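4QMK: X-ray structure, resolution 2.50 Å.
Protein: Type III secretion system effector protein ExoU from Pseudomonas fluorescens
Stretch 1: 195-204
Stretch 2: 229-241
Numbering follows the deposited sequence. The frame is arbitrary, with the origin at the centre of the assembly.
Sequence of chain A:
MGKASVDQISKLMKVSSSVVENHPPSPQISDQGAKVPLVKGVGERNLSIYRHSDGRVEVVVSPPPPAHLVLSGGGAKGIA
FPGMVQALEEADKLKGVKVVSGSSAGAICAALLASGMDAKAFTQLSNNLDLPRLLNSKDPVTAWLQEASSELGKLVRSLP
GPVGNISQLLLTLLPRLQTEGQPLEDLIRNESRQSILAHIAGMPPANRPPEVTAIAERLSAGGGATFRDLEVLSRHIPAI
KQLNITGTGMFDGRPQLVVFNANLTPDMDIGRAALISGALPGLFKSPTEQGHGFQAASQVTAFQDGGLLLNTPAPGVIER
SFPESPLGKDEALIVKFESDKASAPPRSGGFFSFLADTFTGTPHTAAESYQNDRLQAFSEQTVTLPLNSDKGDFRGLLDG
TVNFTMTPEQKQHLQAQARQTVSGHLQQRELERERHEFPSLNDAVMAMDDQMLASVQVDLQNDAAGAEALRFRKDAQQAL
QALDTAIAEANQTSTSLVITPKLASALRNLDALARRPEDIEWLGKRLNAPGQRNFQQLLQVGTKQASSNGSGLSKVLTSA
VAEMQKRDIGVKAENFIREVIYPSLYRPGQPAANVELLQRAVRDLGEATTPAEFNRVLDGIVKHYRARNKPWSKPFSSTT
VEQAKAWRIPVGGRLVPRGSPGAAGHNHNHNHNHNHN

Stretch 1 (195-204) SILAHIAGMP
Stretch 2 229-241: DLEVLSRHIPAIK

Residues 195–201 continue a helix that begins earlier in the chain, with Ser195 to Ile200 near -57/-47 in phi/psi and Ala201 at -61/-32, and with i to i+4 hydrogen bonds such as Ile200 N to Ile196 O (2.8 Å) and Ala201 N to Leu197 O (2.8 Å). Met203 N bonds to Ile200 O at 3.1 Å, and Met203 (-70/158) and Pro204 (-60/135) are extended. The second stretch is likewise helical at its start, continuing a helix that begins earlier in the chain, held by Leu233 N to Asp229 O and Ser234 N to Leu230 O, both 2.8 Å. His236 (-113/-15) and Ile237 (-134/102) depart from helical values, although Ile237 N still reaches Leu233 O at 2.9 Å. A type I beta turn follows from Ile237 to Ile240, with Pro238 at -57/-28 and Ala239 at -72/-25, closed by Ile240 N to Ile237 O at 3.1 Å. Ile240 and Lys241 are then extended, at -89/136 and -118/154.

The two helices run in roughly the same direction, at 29°, with a closest axis approach of 11.8 Å. The backbones come nearer where the turn faces the first helix: the CA atoms of Ile196 and Ile240 lie 7.5 Å apart, and those of His199 and Ile237 7.6 Å. No hydrogen bond joins the stretches, so the 412 Å² buried between them, both sides summed, rests on side-chain packing.

On the first stretch, Ile196, His199, Ile200 and Met203 form the contact; Ile196 is followed three and four residues on by His199 and Ile200, so these helical members lie on one side. Ile196 (m, t) leaves its CA sideways, but its end comes nearer the partner: CG2 lies 3.8 Å from Leu233 CD1, and CD1 4.2 Å from Leu230 CD2. Both leucines are m, t. Ile200 (m, t) repeats this arrangement one turn later, its CD1 4.2 Å from Leu233 CD2 and its CG1 4.1 Å from Ile237 CD1. Leu233 thus packs against both isoleucines.

The CA-to-CB bond of His199 points toward the second stretch, with chi1 at -75° (m) and chi2 at -84°. Its CE1 lies 3.6 Å from Ala239 CB and its CG 4.0 Å from Ile240 CD1, both approaches oblique to the ring. The turn therefore supplies apolar surface to the imidazole, whose NE2 is hydrogen-bonded elsewhere in the structure. Ile240 takes m, m, and its CD1 also lies 4.4 Å from Ile196 CG1, so this methyl touches both residues.

Beyond the first helix, Met203 (m, t, p) reaches back toward the second stretch, placing SD 3.8 Å from Ile237 CD1 and CE 4.0 Å from His236 CB. Ile237 (m, t) consequently meets Met203 and Ile200 through CD1, while its CG2 is 4.3 Å from His199 CB. His236 directs its CB toward the first stretch, but its end leads away.

Some polar groups of the second stretch pair within it: Ser234 OG donates to Glu231 O at 2.8 Å, Arg235 NH2 and Glu231 OE1 form a 3.5 Å salt bridge, and Lys241 NZ donates to Pro238 O at 3.0 Å.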

# COMPACT_ATOMS: atom_id res chain seq x y z
N SER A 195 16.52 14.52 14.43
CA SER A 195 16.78 15.60 13.47
C SER A 195 15.52 16.19 12.90
O SER A 195 15.35 17.40 12.93
CB SER A 195 17.63 15.09 12.34
OG SER A 195 17.67 16.02 11.30
N ILE A 196 14.61 15.34 12.44
CA ILE A 196 13.35 15.81 11.86
C ILE A 196 12.47 16.54 12.87
O ILE A 196 11.94 17.62 12.58
CB ILE A 196 12.54 14.65 11.30
CG1 ILE A 196 13.12 14.21 9.97
CG2 ILE A 196 11.10 15.05 11.08
CD1 ILE A 196 12.53 12.92 9.44
N LEU A 197 12.32 15.97 14.05
CA LEU A 197 11.50 16.61 15.08
C LEU A 197 12.03 18.00 15.41
O LEU A 197 11.26 18.97 15.43
CB LEU A 197 11.42 15.75 16.34
CG LEU A 197 10.60 14.47 16.14
CD1 LEU A 197 10.55 13.63 17.40
CD2 LEU A 197 9.20 14.76 15.66
N ALA A 198 13.33 18.09 15.65
CA ALA A 198 13.97 19.36 15.93
C ALA A 198 13.57 20.36 14.84
O ALA A 198 13.08 21.45 15.13
CB ALA A 198 15.48 19.20 16.00
N HIS A 199 13.73 19.97 13.58
CA HIS A 199 13.41 20.87 12.48
C HIS A 199 11.94 21.24 12.50
O HIS A 199 11.59 22.40 12.39
CB HIS A 199 13.82 20.30 11.12
CG HIS A 199 15.30 20.37 10.86
ND1 HIS A 199 15.92 21.49 10.36
CD2 HIS A 199 16.29 19.46 11.04
CE1 HIS A 199 17.22 21.28 10.26
NE2 HIS A 199 17.47 20.05 10.67
N ILE A 200 11.07 20.26 12.66
CA ILE A 200 9.64 20.56 12.73
C ILE A 200 9.38 21.58 13.82
O ILE A 200 8.65 22.55 13.59
CB ILE A 200 8.79 19.30 12.96
CG1 ILE A 200 8.87 18.40 11.73
CG2 ILE A 200 7.33 19.66 13.21
CD1 ILE A 200 8.20 17.05 11.90
N ALA A 201 10.02 21.39 15.00
CA ALA A 201 9.83 22.31 16.14
C ALA A 201 10.28 23.74 15.83
O ALA A 201 9.71 24.71 16.35
CB ALA A 201 10.55 21.78 17.37
N GLY A 202 11.30 23.89 14.98
CA GLY A 202 11.79 25.21 14.61
C GLY A 202 10.82 26.00 13.77
O GLY A 202 11.02 27.19 13.55
N MET A 203 9.75 25.38 13.30
CA MET A 203 8.78 26.10 12.48
C MET A 203 7.99 27.13 13.33
O MET A 203 7.93 27.01 14.56
CB MET A 203 7.80 25.13 11.80
CG MET A 203 8.34 24.40 10.60
SD MET A 203 7.13 23.22 9.91
CE MET A 203 6.17 24.20 8.71
N PRO A 204 7.41 28.16 12.67
CA PRO A 204 6.59 29.07 13.47
C PRO A 204 5.44 28.33 14.16
O PRO A 204 4.78 27.49 13.52
CB PRO A 204 6.06 30.08 12.43
CG PRO A 204 6.98 29.97 11.26
CD PRO A 204 7.49 28.56 11.26
N ASP A 229 7.17 10.85 3.94
CA ASP A 229 7.26 11.89 4.93
C ASP A 229 8.24 12.90 4.48
O ASP A 229 8.00 14.10 4.59
CB ASP A 229 7.74 11.36 6.28
CG ASP A 229 6.72 10.54 6.98
OD1 ASP A 229 5.51 10.77 6.74
OD2 ASP A 229 7.12 9.63 7.75
N LEU A 230 9.39 12.42 4.03
CA LEU A 230 10.44 13.29 3.57
C LEU A 230 9.95 14.20 2.45
O LEU A 230 10.08 15.40 2.54
CB LEU A 230 11.68 12.48 3.16
CG LEU A 230 12.53 11.93 4.32
CD1 LEU A 230 13.79 11.26 3.79
CD2 LEU A 230 12.96 13.02 5.26
N GLU A 231 9.33 13.64 1.42
CA GLU A 231 8.77 14.44 0.33
C GLU A 231 7.84 15.56 0.84
O GLU A 231 7.98 16.71 0.46
CB GLU A 231 7.98 13.54 -0.62
CG GLU A 231 7.13 14.26 -1.66
CD GLU A 231 6.05 13.33 -2.21
OE1 GLU A 231 5.05 13.08 -1.49
OE2 GLU A 231 6.19 12.85 -3.37
N VAL A 232 6.87 15.19 1.68
CA VAL A 232 5.92 16.13 2.27
C VAL A 232 6.60 17.22 3.11
O VAL A 232 6.35 18.42 2.94
CB VAL A 232 4.92 15.40 3.16
CG1 VAL A 232 4.14 16.38 4.01
CG2 VAL A 232 3.96 14.56 2.31
N LEU A 233 7.50 16.78 3.98
CA LEU A 233 8.23 17.68 4.81
C LEU A 233 9.10 18.65 4.03
O LEU A 233 9.24 19.81 4.44
CB LEU A 233 9.12 16.88 5.74
CG LEU A 233 8.42 16.15 6.86
CD1 LEU A 233 9.45 15.39 7.69
CD2 LEU A 233 7.68 17.14 7.72
N SER A 234 9.72 18.18 2.94
CA SER A 234 10.60 19.05 2.10
C SER A 234 9.85 20.25 1.49
O SER A 234 10.45 21.29 1.26
CB SER A 234 11.30 18.25 0.98
OG SER A 234 10.41 17.88 -0.08
N ARG A 235 8.56 20.11 1.26
CA ARG A 235 7.77 21.22 0.72
C ARG A 235 7.70 22.41 1.68
O ARG A 235 7.53 23.52 1.23
CB ARG A 235 6.33 20.81 0.43
CG ARG A 235 6.13 19.70 -0.58
CD ARG A 235 4.68 19.29 -0.42
NE ARG A 235 4.39 17.92 -0.82
CZ ARG A 235 3.37 17.21 -0.33
NH1 ARG A 235 2.56 17.72 0.60
NH2 ARG A 235 3.19 15.95 -0.74
N HIS A 236 7.78 22.15 2.98
CA HIS A 236 7.61 23.21 3.98
C HIS A 236 8.85 23.53 4.77
O HIS A 236 8.86 24.53 5.48
CB HIS A 236 6.48 22.82 4.98
CG HIS A 236 5.21 22.38 4.31
ND1 HIS A 236 4.25 23.27 3.88
CD2 HIS A 236 4.77 21.15 3.96
CE1 HIS A 236 3.27 22.60 3.30
NE2 HIS A 236 3.55 21.32 3.33
N ILE A 237 9.84 22.64 4.70
CA ILE A 237 11.10 22.77 5.46
C ILE A 237 12.25 22.50 4.50
O ILE A 237 12.53 21.34 4.16
CB ILE A 237 11.16 21.77 6.63
CG1 ILE A 237 9.88 21.87 7.46
CG2 ILE A 237 12.37 22.04 7.51
CD1 ILE A 237 9.80 20.89 8.60
N PRO A 238 12.91 23.57 4.04
CA PRO A 238 14.02 23.48 3.11
C PRO A 238 15.18 22.61 3.56
O PRO A 238 15.84 22.06 2.70
CB PRO A 238 14.47 24.92 2.96
CG PRO A 238 13.29 25.74 3.35
CD PRO A 238 12.61 24.96 4.41
N ALA A 239 15.43 22.46 4.86
CA ALA A 239 16.54 21.64 5.32
C ALA A 239 16.30 20.11 5.14
O ALA A 239 17.25 19.35 5.09
CB ALA A 239 16.85 21.93 6.78
N ILE A 240 15.04 19.68 5.09
CA ILE A 240 14.70 18.29 4.87
C ILE A 240 14.59 18.05 3.35
O ILE A 240 13.96 18.82 2.62
CB ILE A 240 13.35 17.91 5.48
CG1 ILE A 240 13.18 18.42 6.92
CG2 ILE A 240 13.19 16.41 5.44
CD1 ILE A 240 14.21 17.90 7.88
N LYS A 241 15.17 16.95 2.88
CA LYS A 241 15.27 16.69 1.47
C LYS A 241 14.55 15.43 1.03
O LYS A 241 14.42 14.49 1.78
CB LYS A 241 16.72 16.46 1.16
CG LYS A 241 17.56 17.71 1.04
CD LYS A 241 18.00 18.33 2.34
CE LYS A 241 18.88 19.56 2.10
NZ LYS A 241 18.19 20.69 1.41